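Local coordinates for protein amide synthase (Vibrio cholerae, PDB 1L5A) that makes amide bonds in vibriobactin biosynthesis as a nonribosomal peptide synthetase condensation enzyme, probably joining an acyl group to an amine, at residues L211-N216 with R396-F401; T365-P370 with C375-A380; L241-L246 with L281-A286; W234-V239 with S304-G309. One frame throughout, in Å; residues are numbered along the deposited sequence.

Contact 1 of 4, residues L211-N216 with R396-F401; sequences LSYTLN and RFPRFF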
loop_
_atom_site.group_PDB
_atom_site.type_symbol
_atom_site.label_atom_id
_atom_site.label_comp_id
_atom_site.label_asym_id
_atom_site.label_seq_id
_atom_site.Cartn_x
_atom_site.Cartn_y
_atom_site.Cartn_z
ATOM N N LEU A 211 -13.404 33.658 23.132
ATOM C CA LEU A 211 -14.398 33.334 24.142
ATOM C C LEU A 211 -14.481 31.819 24.219
ATOM O O LEU A 211 -14.376 31.137 23.200
ATOM C CB LEU A 211 -15.759 33.888 23.747
ATOM C CG LEU A 211 -16.600 34.378 24.916
ATOM C CD1 LEU A 211 -15.987 35.686 25.432
ATOM C CD2 LEU A 211 -18.046 34.587 24.472
ATOM N N SER A 212 -14.670 31.295 25.426
ATOM C CA SER A 212 -14.751 29.856 25.625
ATOM C C SER A 212 -16.092 29.454 26.195
ATOM O O SER A 212 -16.585 30.076 27.138
ATOM C CB SER A 212 -13.647 29.383 26.572
ATOM O OG SER A 212 -12.362 29.715 26.074
ATOM N N TYR A 213 -16.679 28.415 25.610
ATOM C CA TYR A 213 -17.955 27.889 26.061
ATOM C C TYR A 213 -17.788 26.404 26.349
ATOM O O TYR A 213 -17.391 25.635 25.476
ATOM C CB TYR A 213 -19.028 28.098 25.000
ATOM C CG TYR A 213 -20.307 27.321 25.260
ATOM C CD1 TYR A 213 -21.043 27.508 26.434
ATOM C CD2 TYR A 213 -20.797 26.415 24.319
ATOM C CE1 TYR A 213 -22.238 26.811 26.657
ATOM C CE2 TYR A 213 -21.985 25.716 24.531
ATOM C CZ TYR A 213 -22.700 25.918 25.698
ATOM O OH TYR A 213 -23.880 25.231 25.888
ATOM N N THR A 214 -18.080 26.007 27.583
ATOM C CA THR A 214 -17.952 24.610 27.974
ATOM C C THR A 214 -19.222 23.856 27.621
ATOM O O THR A 214 -20.321 24.222 28.048
ATOM C CB THR A 214 -17.688 24.462 29.488
ATOM O OG1 THR A 214 -16.442 25.093 29.825
ATOM C CG2 THR A 214 -17.621 22.996 29.872
ATOM N N LEU A 215 -19.059 22.802 26.827
ATOM C CA LEU A 215 -20.181 21.986 26.403
ATOM C C LEU A 215 -20.757 21.191 27.556
ATOM O O LEU A 215 -20.030 20.620 28.371
ATOM C CB LEU A 215 -19.751 21.033 25.290
ATOM C CG LEU A 215 -19.287 21.749 24.022
ATOM C CD1 LEU A 215 -18.709 20.742 23.058
ATOM C CD2 LEU A 215 -20.457 22.490 23.388
ATOM N N ASN A 216 -22.080 21.172 27.616
ATOM C CA ASN A 216 -22.794 20.444 28.640
ATOM C C ASN A 216 -22.468 18.952 28.521
ATOM O O ASN A 216 -22.351 18.412 27.417
ATOM C CB ASN A 216 -24.287 20.709 28.467
ATOM C CG ASN A 216 -25.141 19.764 29.256
ATOM O OD1 ASN A 216 -25.555 18.722 28.754
ATOM N ND2 ASN A 216 -25.408 20.113 30.510
ATOM N N ARG A 396 -24.353 32.285 18.647
ATOM C CA ARG A 396 -25.047 31.251 17.893
ATOM C C ARG A 396 -24.477 29.823 18.002
ATOM O O ARG A 396 -25.240 28.860 18.132
ATOM C CB ARG A 396 -25.159 31.679 16.414
ATOM N N PHE A 397 -23.156 29.663 17.969
ATOM C CA PHE A 397 -22.605 28.316 18.039
ATOM C C PHE A 397 -23.048 27.606 19.320
ATOM O O PHE A 397 -23.594 26.505 19.258
ATOM C CB PHE A 397 -21.068 28.332 17.929
ATOM C CG PHE A 397 -20.485 27.118 17.219
ATOM C CD1 PHE A 397 -21.246 25.961 17.022
ATOM C CD2 PHE A 397 -19.173 27.132 16.760
ATOM C CE1 PHE A 397 -20.703 24.836 16.378
ATOM C CE2 PHE A 397 -18.623 26.026 16.121
ATOM C CZ PHE A 397 -19.389 24.873 15.927
ATOM N N PRO A 398 -22.828 28.221 20.498
ATOM C CA PRO A 398 -23.251 27.551 21.736
ATOM C C PRO A 398 -24.726 27.166 21.731
ATOM O O PRO A 398 -25.100 26.088 22.200
ATOM C CB PRO A 398 -22.921 28.578 22.812
ATOM C CG PRO A 398 -21.662 29.207 22.272
ATOM C CD PRO A 398 -22.029 29.422 20.803
ATOM N N ARG A 399 -25.558 28.051 21.192
ATOM C CA ARG A 399 -26.990 27.800 21.122
ATOM C C ARG A 399 -27.210 26.565 20.249
ATOM O O ARG A 399 -28.035 25.697 20.574
ATOM C CB ARG A 399 -27.719 29.024 20.531
ATOM N N PHE A 400 -26.454 26.487 19.154
ATOM C CA PHE A 400 -26.544 25.358 18.230
ATOM C C PHE A 400 -26.463 24.039 18.988
ATOM O O PHE A 400 -27.211 23.109 18.695
ATOM C CB PHE A 400 -25.415 25.408 17.199
ATOM C CG PHE A 400 -25.385 24.222 16.272
ATOM C CD1 PHE A 400 -26.143 24.212 15.106
ATOM C CD2 PHE A 400 -24.611 23.097 16.580
ATOM C CE1 PHE A 400 -26.139 23.100 14.257
ATOM C CE2 PHE A 400 -24.598 21.983 15.744
ATOM C CZ PHE A 400 -25.367 21.984 14.577
ATOM N N PHE A 401 -25.555 23.961 19.956
ATOM C CA PHE A 401 -25.398 22.742 20.734
ATOM C C PHE A 401 -26.546 22.568 21.719
ATOM O O PHE A 401 -26.953 21.444 22.022
ATOM C CB PHE A 401 -24.052 22.740 21.477
ATOM C CG PHE A 401 -22.872 22.508 20.580
ATOM C CD1 PHE A 401 -21.919 23.502 20.390
ATOM C CD2 PHE A 401 -22.737 21.307 19.888
ATOM C CE1 PHE A 401 -20.847 23.308 19.517
ATOM C CE2 PHE A 401 -21.670 21.102 19.013
ATOM C CZ PHE A 401 -20.724 22.103 18.824
#
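Y213 carries its CG anti to the backbone N (chi1 168°), which brings the phenol ring over P398, while the F401 ring, with CG anti to its own carbonyl carbon, comes to lie under L215. Y213 and P398 run past each other in opposite directions, and the proline meets the ring on one face. P398 CB stands 3.6 Å from the centroid of the Y213 ring and 22° off the ring normal, a CH-pi contact. It is displaced toward the rim, since its nearest ring atom is Y213 CD2 at 3.4 Å; P398 CG follows at 3.6 Å from the same CD2. The strand that holds Y213, 208-214, is an outermost strand of the four-stranded sheet in the second half of this CoA-dependent-acyltransferase-like fold, and helix 387-409 lies against that sheet. On its inner side the strand is bonded through the backbone to strand 374-381, Y213 pairing with L376. The helix is kinked at P398, whose N has no bond to the preceding turn. One turn further on, the second point of contact repeats the chemistry with the roles exchanged: here the strand side supplies the methyl and the helix the ring. L215 CD2 sits 3.9 Å from the F401 ring centroid, 29° off the normal, and comes nearest to F401 CD1 at 3.5 Å. L219, from the helix that N216 caps, also packs on F401.

Contact 2 of 4, residues T365-P370 with C375-A380; sequences TFRGSP and CLDITA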
loop_
_atom_site.group_PDB
_atom_site.type_symbol
_atom_site.label_atom_id
_atom_site.label_comp_id
_atom_site.label_asym_id
_atom_site.label_seq_id
_atom_site.Cartn_x
_atom_site.Cartn_y
_atom_site.Cartn_z
ATOM N N THR A 365 -12.308 26.069 17.897
ATOM C CA THR A 365 -11.456 25.065 18.496
ATOM C C THR A 365 -12.140 24.273 19.595
ATOM O O THR A 365 -12.868 24.809 20.425
ATOM C CB THR A 365 -10.182 25.696 19.036
ATOM O OG1 THR A 365 -9.264 25.883 17.954
ATOM C CG2 THR A 365 -9.552 24.812 20.096
ATOM N N PHE A 366 -11.916 22.972 19.575
ATOM C CA PHE A 366 -12.501 22.121 20.586
ATOM C C PHE A 366 -11.364 21.467 21.351
ATOM O O PHE A 366 -10.599 20.682 20.787
ATOM C CB PHE A 366 -13.384 21.066 19.937
ATOM C CG PHE A 366 -14.689 21.598 19.424
ATOM C CD1 PHE A 366 -14.850 21.912 18.080
ATOM C CD2 PHE A 366 -15.784 21.744 20.285
ATOM C CE1 PHE A 366 -16.099 22.363 17.588
ATOM C CE2 PHE A 366 -17.025 22.187 19.810
ATOM C CZ PHE A 366 -17.183 22.496 18.456
ATOM N N ARG A 367 -11.222 21.826 22.623
ATOM C CA ARG A 367 -10.173 21.237 23.437
ATOM C C ARG A 367 -10.792 20.393 24.532
ATOM O O ARG A 367 -11.759 20.794 25.183
ATOM C CB ARG A 367 -9.247 22.310 24.033
ATOM C CG ARG A 367 -9.843 23.721 24.123
ATOM C CD ARG A 367 -8.858 24.730 24.746
ATOM N NE ARG A 367 -8.888 24.664 26.202
ATOM C CZ ARG A 367 -9.815 25.243 26.961
ATOM N NH1 ARG A 367 -10.787 25.953 26.400
ATOM N NH2 ARG A 367 -9.789 25.081 28.283
ATOM N N GLY A 368 -10.236 19.202 24.713
ATOM C CA GLY A 368 -10.741 18.298 25.724
ATOM C C GLY A 368 -11.254 17.000 25.131
ATOM O O GLY A 368 -10.749 16.511 24.111
ATOM N N SER A 369 -12.283 16.451 25.764
ATOM C CA SER A 369 -12.838 15.185 25.325
ATOM C C SER A 369 -14.234 14.958 25.885
ATOM O O SER A 369 -14.497 15.222 27.058
ATOM C CB SER A 369 -11.915 14.057 25.781
ATOM O OG SER A 369 -12.526 12.796 25.597
ATOM N N PRO A 370 -15.152 14.454 25.049
ATOM C CA PRO A 370 -16.517 14.208 25.526
ATOM C C PRO A 370 -16.548 13.278 26.747
ATOM O O PRO A 370 -17.547 13.210 27.467
ATOM C CB PRO A 370 -17.216 13.621 24.298
ATOM C CG PRO A 370 -16.086 13.074 23.464
ATOM C CD PRO A 370 -15.004 14.086 23.633
ATOM N N CYS A 375 -14.396 21.853 25.808
ATOM C CA CYS A 375 -14.683 23.275 25.612
ATOM C C CYS A 375 -14.538 23.712 24.154
ATOM O O CYS A 375 -13.807 23.094 23.372
ATOM C CB CYS A 375 -13.767 24.131 26.492
ATOM S SG CYS A 375 -13.824 23.670 28.226
ATOM N N LEU A 376 -15.264 24.769 23.802
ATOM C CA LEU A 376 -15.234 25.336 22.466
ATOM C C LEU A 376 -14.670 26.735 22.580
ATOM O O LEU A 376 -15.142 27.528 23.385
ATOM C CB LEU A 376 -16.641 25.421 21.874
ATOM C CG LEU A 376 -16.777 26.383 20.676
ATOM C CD1 LEU A 376 -15.861 25.948 19.554
ATOM C CD2 LEU A 376 -18.207 26.418 20.186
ATOM N N ASP A 377 -13.651 27.033 21.787
ATOM C CA ASP A 377 -13.049 28.353 21.802
ATOM C C ASP A 377 -13.290 28.997 20.453
ATOM O O ASP A 377 -12.901 28.436 19.426
ATOM C CB ASP A 377 -11.545 28.271 22.032
ATOM C CG ASP A 377 -11.186 27.553 23.308
ATOM O OD1 ASP A 377 -11.911 27.717 24.314
ATOM O OD2 ASP A 377 -10.159 26.837 23.305
ATOM N N ILE A 378 -13.932 30.165 20.455
ATOM C CA ILE A 378 -14.191 30.891 19.217
ATOM C C ILE A 378 -13.218 32.063 19.180
ATOM O O ILE A 378 -13.393 33.040 19.891
ATOM C CB ILE A 378 -15.634 31.422 19.166
ATOM C CG1 ILE A 378 -16.615 30.320 19.578
ATOM C CG2 ILE A 378 -15.963 31.897 17.767
ATOM C CD1 ILE A 378 -16.547 29.095 18.726
ATOM N N THR A 379 -12.189 31.960 18.350
ATOM C CA THR A 379 -11.173 32.998 18.233
ATOM C C THR A 379 -11.135 33.651 16.850
ATOM O O THR A 379 -11.174 32.969 15.824
ATOM C CB THR A 379 -9.798 32.409 18.510
ATOM O OG1 THR A 379 -9.757 31.959 19.866
ATOM C CG2 THR A 379 -8.706 33.432 18.259
ATOM N N ALA A 380 -11.049 34.978 16.830
ATOM C CA ALA A 380 -10.998 35.711 15.576
ATOM C C ALA A 380 -9.900 36.748 15.615
ATOM O O ALA A 380 -9.567 37.270 16.672
ATOM C CB ALA A 380 -12.327 36.392 15.309
#
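R367 crosses from strand 362-368 to D377 on strand 374-381, the two arms of a beta hairpin. Its CB leaves the sheet on the face that also carries T365, C375 and D377. CG and CD then run alongside the D377 carboxylate, whose OD2 is doubtfully placed. A bend at chi3 (-83°) sets NE so that the guanidinium lies nearly coplanar with the carboxylate, the planes 12° apart. At the tip, NH1 makes a salt bridge with D377 OD1 at 3.0 Å, in the guanidinium plane but with a bent, weak hydrogen bond. The same NH1 lies 3.5 Å from C375 CB. Beneath these side chains, T365 pairs with D377 and R367 with C375 as antiparallel hydrogen-bonded pairs; one bond of the first runs from D377 N to T365 O at 2.7 Å. F366 and L376 form the non-hydrogen-bonded pair between them and point to the other face, where L376 CD1 lies over the F366 ring, 4.0 Å from its centroid and 15° off the normal. D377 OD1, on the middle strand, thus has partners on both flanking strands, R367 and S212 OG of strand 208-214, consistent with an ionised carboxylate linking all three on that face.

Contact 3 of 4, residues L241-L246 with L281-A286; sequences LCALYL and LLRLSA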
loop_
_atom_site.group_PDB
_atom_site.type_symbol
_atom_site.label_atom_id
_atom_site.label_comp_id
_atom_site.label_asym_id
_atom_site.label_seq_id
_atom_site.Cartn_x
_atom_site.Cartn_y
_atom_site.Cartn_z
ATOM N N LEU A 241 -20.645 18.296 12.381
ATOM C CA LEU A 241 -21.600 19.136 13.102
ATOM C C LEU A 241 -21.260 20.609 12.908
ATOM O O LEU A 241 -22.137 21.429 12.681
ATOM C CB LEU A 241 -21.597 18.820 14.601
ATOM C CG LEU A 241 -22.364 17.570 15.038
ATOM C CD1 LEU A 241 -22.156 17.345 16.527
ATOM C CD2 LEU A 241 -23.856 17.734 14.719
ATOM N N CYS A 242 -19.982 20.945 12.995
ATOM C CA CYS A 242 -19.572 22.323 12.809
ATOM C C CYS A 242 -19.953 22.792 11.412
ATOM O O CYS A 242 -20.399 23.923 11.234
ATOM C CB CYS A 242 -18.066 22.470 13.014
ATOM S SG CYS A 242 -17.456 24.123 12.619
ATOM N N ALA A 243 -19.786 21.933 10.412
ATOM C CA ALA A 243 -20.142 22.330 9.051
ATOM C C ALA A 243 -21.659 22.498 8.915
ATOM O O ALA A 243 -22.132 23.374 8.190
ATOM C CB ALA A 243 -19.643 21.309 8.055
ATOM N N LEU A 244 -22.416 21.646 9.599
ATOM C CA LEU A 244 -23.875 21.732 9.558
ATOM C C LEU A 244 -24.255 23.110 10.096
ATOM O O LEU A 244 -25.049 23.841 9.497
ATOM C CB LEU A 244 -24.506 20.650 10.445
ATOM C CG LEU A 244 -26.039 20.613 10.496
ATOM C CD1 LEU A 244 -26.605 20.505 9.076
ATOM C CD2 LEU A 244 -26.502 19.432 11.347
ATOM N N TYR A 245 -23.666 23.448 11.240
ATOM C CA TYR A 245 -23.886 24.719 11.921
ATOM C C TYR A 245 -23.625 25.921 11.023
ATOM O O TYR A 245 -24.387 26.881 11.020
ATOM C CB TYR A 245 -22.988 24.787 13.155
ATOM C CG TYR A 245 -22.763 26.181 13.661
ATOM C CD1 TYR A 245 -23.776 26.885 14.310
ATOM C CD2 TYR A 245 -21.537 26.814 13.466
ATOM C CE1 TYR A 245 -23.569 28.196 14.751
ATOM C CE2 TYR A 245 -21.322 28.119 13.901
ATOM C CZ TYR A 245 -22.339 28.804 14.541
ATOM O OH TYR A 245 -22.119 30.093 14.954
ATOM N N LEU A 246 -22.543 25.859 10.262
ATOM C CA LEU A 246 -22.175 26.937 9.364
ATOM C C LEU A 246 -23.150 27.050 8.211
ATOM O O LEU A 246 -23.082 27.992 7.425
ATOM C CB LEU A 246 -20.755 26.723 8.824
ATOM C CG LEU A 246 -19.598 26.720 9.841
ATOM C CD1 LEU A 246 -18.300 26.331 9.136
ATOM C CD2 LEU A 246 -19.462 28.094 10.503
ATOM N N LEU A 281 -12.515 21.587 3.146
ATOM C CA LEU A 281 -13.636 20.651 3.085
ATOM C C LEU A 281 -14.805 21.431 2.483
ATOM O O LEU A 281 -15.154 22.509 2.973
ATOM C CB LEU A 281 -14.039 20.177 4.500
ATOM C CG LEU A 281 -15.409 19.482 4.633
ATOM C CD1 LEU A 281 -15.332 18.135 3.955
ATOM C CD2 LEU A 281 -15.808 19.302 6.106
ATOM N N LEU A 282 -15.396 20.917 1.414
ATOM C CA LEU A 282 -16.537 21.600 0.811
ATOM C C LEU A 282 -17.687 21.095 1.641
ATOM O O LEU A 282 -17.947 19.892 1.674
ATOM C CB LEU A 282 -16.713 21.201 -0.649
ATOM C CG LEU A 282 -17.685 22.098 -1.424
ATOM C CD1 LEU A 282 -17.260 23.560 -1.257
ATOM C CD2 LEU A 282 -17.699 21.721 -2.899
ATOM N N ARG A 283 -18.355 22.002 2.342
ATOM C CA ARG A 283 -19.447 21.591 3.203
ATOM C C ARG A 283 -20.624 21.089 2.405
ATOM O O ARG A 283 -21.003 21.674 1.387
ATOM C CB ARG A 283 -19.889 22.748 4.099
ATOM C CG ARG A 283 -18.764 23.324 4.941
ATOM C CD ARG A 283 -19.219 24.478 5.837
ATOM N NE ARG A 283 -19.927 25.507 5.086
ATOM C CZ ARG A 283 -21.245 25.532 4.937
ATOM N NH1 ARG A 283 -21.993 24.585 5.500
ATOM N NH2 ARG A 283 -21.808 26.488 4.208
ATOM N N LEU A 284 -21.199 19.994 2.873
ATOM C CA LEU A 284 -22.363 19.411 2.233
ATOM C C LEU A 284 -23.611 20.227 2.591
ATOM O O LEU A 284 -23.696 20.813 3.674
ATOM C CB LEU A 284 -22.559 17.974 2.716
ATOM C CG LEU A 284 -21.835 16.811 2.034
ATOM C CD1 LEU A 284 -20.353 17.105 1.864
ATOM C CD2 LEU A 284 -22.074 15.547 2.870
ATOM N N SER A 285 -24.578 20.248 1.681
ATOM C CA SER A 285 -25.827 20.955 1.912
ATOM C C SER A 285 -26.671 20.213 2.948
ATOM O O SER A 285 -26.579 18.992 3.073
ATOM C CB SER A 285 -26.616 21.067 0.609
ATOM O OG SER A 285 -27.901 21.601 0.864
ATOM N N ALA A 286 -27.490 20.949 3.692
ATOM C CA ALA A 286 -28.347 20.334 4.699
ATOM C C ALA A 286 -29.738 20.068 4.115
ATOM O O ALA A 286 -30.559 19.370 4.724
ATOM C CB ALA A 286 -28.456 21.244 5.917
#
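Helix 234-249 meets R283 and A286 just where the chain leaves strand 277-282, one arm of the two-stranded antiparallel sheet it forms with 255-260. R283 lies along the helix surface: its CG packs on A243 CB at 3.8 Å and its CD on L246 CD1 at 3.9 Å, the arginine and leucine side chains crossing at about a right angle. A bend at chi3 (-52°) then turns the guanidinium over the helix backbone. There R283 NH1 reaches A243 O at 3.0 Å, a weak bond with an N-H...O angle of 123°, while L246 O lies over one face of the group, 3.6 Å above its plane, without bonding to it. The firmer polar partners come from nearby: NH2 bonds to A253 O, in the loop after the helix, and NH1 forms a salt bridge with E247 OE1. Beside this, L244 CD1 touches A286 CB at 3.7 Å, and the same glutamate accepts the A286 amide through OE2. E247 thus holds both the arginine and the backbone three residues later. The arginine, next to the end of a strand and packed across the C-terminal part of a helix, joins helix 234-249 to the 255-260/277-282 sheet of the condensation-domain fold.

Contact 4 of 4, residues W234-V239 with S304-G309; sequences WPDALV and SLYLHG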
loop_
_atom_site.group_PDB
_atom_site.type_symbol
_atom_site.label_atom_id
_atom_site.label_comp_id
_atom_site.label_asym_id
_atom_site.label_seq_id
_atom_site.Cartn_x
_atom_site.Cartn_y
_atom_site.Cartn_z
ATOM N N TRP A 234 -15.433 11.070 17.458
ATOM C CA TRP A 234 -16.035 12.348 17.798
ATOM C C TRP A 234 -15.361 13.554 17.153
ATOM O O TRP A 234 -16.036 14.521 16.804
ATOM C CB TRP A 234 -16.134 12.540 19.311
ATOM C CG TRP A 234 -14.873 12.493 20.042
ATOM C CD1 TRP A 234 -14.278 11.394 20.569
ATOM C CD2 TRP A 234 -14.068 13.610 20.409
ATOM N NE1 TRP A 234 -13.150 11.753 21.256
ATOM C CE2 TRP A 234 -12.995 13.111 21.176
ATOM C CE3 TRP A 234 -14.150 14.990 20.167
ATOM C CZ2 TRP A 234 -12.006 13.940 21.712
ATOM C CZ3 TRP A 234 -13.173 15.819 20.697
ATOM C CH2 TRP A 234 -12.110 15.289 21.465
ATOM N N PRO A 235 -14.026 13.527 16.997
ATOM C CA PRO A 235 -13.416 14.700 16.357
ATOM C C PRO A 235 -14.020 14.929 14.950
ATOM O O PRO A 235 -14.505 16.018 14.643
ATOM C CB PRO A 235 -11.934 14.333 16.311
ATOM C CG PRO A 235 -11.766 13.505 17.564
ATOM C CD PRO A 235 -12.995 12.619 17.535
ATOM N N ASP A 236 -13.992 13.901 14.108
ATOM C CA ASP A 236 -14.556 14.000 12.764
ATOM C C ASP A 236 -16.037 14.358 12.835
ATOM O O ASP A 236 -16.568 15.005 11.927
ATOM C CB ASP A 236 -14.428 12.670 12.013
ATOM C CG ASP A 236 -13.109 12.524 11.278
ATOM O OD1 ASP A 236 -12.311 13.490 11.256
ATOM O OD2 ASP A 236 -12.882 11.432 10.705
ATOM N N ALA A 237 -16.699 13.920 13.906
ATOM C CA ALA A 237 -18.124 14.187 14.088
ATOM C C ALA A 237 -18.362 15.673 14.328
ATOM O O ALA A 237 -19.295 16.250 13.763
ATOM C CB ALA A 237 -18.677 13.373 15.260
ATOM N N LEU A 238 -17.525 16.280 15.172
ATOM C CA LEU A 238 -17.641 17.697 15.474
ATOM C C LEU A 238 -17.380 18.510 14.208
ATOM O O LEU A 238 -17.983 19.565 14.009
ATOM C CB LEU A 238 -16.642 18.114 16.564
ATOM C CG LEU A 238 -16.869 17.589 17.983
ATOM C CD1 LEU A 238 -15.888 18.246 18.931
ATOM C CD2 LEU A 238 -18.288 17.892 18.434
ATOM N N VAL A 239 -16.486 18.021 13.352
ATOM C CA VAL A 239 -16.178 18.738 12.121
ATOM C C VAL A 239 -17.413 18.764 11.245
ATOM O O VAL A 239 -17.703 19.775 10.600
ATOM C CB VAL A 239 -15.014 18.079 11.356
ATOM C CG1 VAL A 239 -14.857 18.709 9.971
ATOM C CG2 VAL A 239 -13.720 18.260 12.151
ATOM N N SER A 304 -11.966 11.261 2.830
ATOM C CA SER A 304 -11.422 11.438 1.510
ATOM C C SER A 304 -10.306 12.484 1.567
ATOM O O SER A 304 -9.309 12.356 0.863
ATOM C CB SER A 304 -12.540 11.881 0.570
ATOM O OG SER A 304 -12.041 12.125 -0.720
ATOM N N LEU A 305 -10.466 13.513 2.403
ATOM C CA LEU A 305 -9.437 14.547 2.511
ATOM C C LEU A 305 -8.151 13.934 3.085
ATOM O O LEU A 305 -7.054 14.173 2.591
ATOM C CB LEU A 305 -9.906 15.702 3.404
ATOM C CG LEU A 305 -11.104 16.557 2.975
ATOM C CD1 LEU A 305 -11.301 17.632 4.016
ATOM C CD2 LEU A 305 -10.884 17.208 1.600
ATOM N N TYR A 306 -8.294 13.140 4.133
ATOM C CA TYR A 306 -7.131 12.500 4.745
ATOM C C TYR A 306 -6.381 11.583 3.765
ATOM O O TYR A 306 -5.154 11.566 3.753
ATOM C CB TYR A 306 -7.567 11.690 5.969
ATOM C CG TYR A 306 -8.271 12.503 7.027
ATOM C CD1 TYR A 306 -9.107 11.881 7.961
ATOM C CD2 TYR A 306 -8.046 13.881 7.151
ATOM C CE1 TYR A 306 -9.699 12.604 9.000
ATOM C CE2 TYR A 306 -8.633 14.618 8.194
ATOM C CZ TYR A 306 -9.454 13.971 9.113
ATOM O OH TYR A 306 -10.019 14.673 10.149
ATOM N N LEU A 307 -7.114 10.826 2.950
ATOM C CA LEU A 307 -6.482 9.920 1.992
ATOM C C LEU A 307 -5.615 10.628 0.946
ATOM O O LEU A 307 -4.624 10.067 0.473
ATOM C CB LEU A 307 -7.546 9.054 1.302
ATOM C CG LEU A 307 -8.219 8.055 2.257
ATOM C CD1 LEU A 307 -9.551 7.601 1.696
ATOM C CD2 LEU A 307 -7.294 6.865 2.505
ATOM N N HIS A 308 -5.973 11.856 0.585
ATOM C CA HIS A 308 -5.183 12.592 -0.396
ATOM C C HIS A 308 -4.453 13.717 0.332
ATOM O O HIS A 308 -3.798 14.563 -0.295
ATOM C CB HIS A 308 -6.090 13.157 -1.498
ATOM C CG HIS A 308 -6.915 12.114 -2.194
ATOM N ND1 HIS A 308 -8.133 11.680 -1.711
ATOM C CD2 HIS A 308 -6.663 11.367 -3.297
ATOM C CE1 HIS A 308 -8.593 10.712 -2.481
ATOM N NE2 HIS A 308 -7.720 10.501 -3.450
ATOM N N GLY A 309 -4.542 13.675 1.667
ATOM C CA GLY A 309 -3.950 14.675 2.537
ATOM C C GLY A 309 -2.453 14.951 2.584
ATOM O O GLY A 309 -2.038 15.985 3.105
#
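D236 and Y306 meet through a single hydrogen bond, from Y306 OH to D236 OD1 at 2.8 Å. It joins the first turn of helix 234-249 to the last turn of helix 291-307, two helices of the second half of the acyltransferase-like fold. The side chains come from opposite directions and span a backbone gap of 11.0 Å between their CA atoms, which explains why the segments bury just 79 Å² against each other. OD1 uses its syn lone pair, the one on the side of OD2, and approaches the edge of the phenol near the ring plane. Carboxylate and ring planes are 27° apart. Y306 CE1 completes the edge, 3.6 Å from OD1 and 3.8 Å from D236 OD2. The aspartate lies in the first turn of its helix, where the helix dipole would probably favour a negative charge.

In the next shell, the Y306 ring meets F260 with the planes at about 25°. The helix bearing D236 is seated on strand 333-337, with P235 and W234 on I336 and V239 on I334. W234 in turn packs on L223 and P370. Beyond Y306, H308, just past helix 291-307, stacks on F183 and its carbonyl accepts W184 NE1; L307 packs on W178 of the second subunit. The H308 ring itself turns back on the last turn, ND1 donating to S304 O at 2.9 Å with a nearly straight N-H...O angle of 166°.

Overall arrangement
All four contacts lie within the condensation-domain range. Contacts 1 and 2 share one sheet, strands 208-214 and 374-381 being neighbours in it, and their centres are 9 Å apart. Contact 3 is the buried one, contacts 1 and 2 are partly buried, and contact 4 is at the surface. Helix 234-249 serves contacts 3 and 4 at different turns, and its W234 and L238 also pack on contact 2, while Y245 stacks on F397 and meets F400 edge-to-face, both of contact 1. The chemistry changes accordingly: CH-pi packing in contact 1, backbone pairing with a salt bridge in contact 2, arginine with carbonyls in contact 3, and one hydroxyl-carboxylate bond in contact 4.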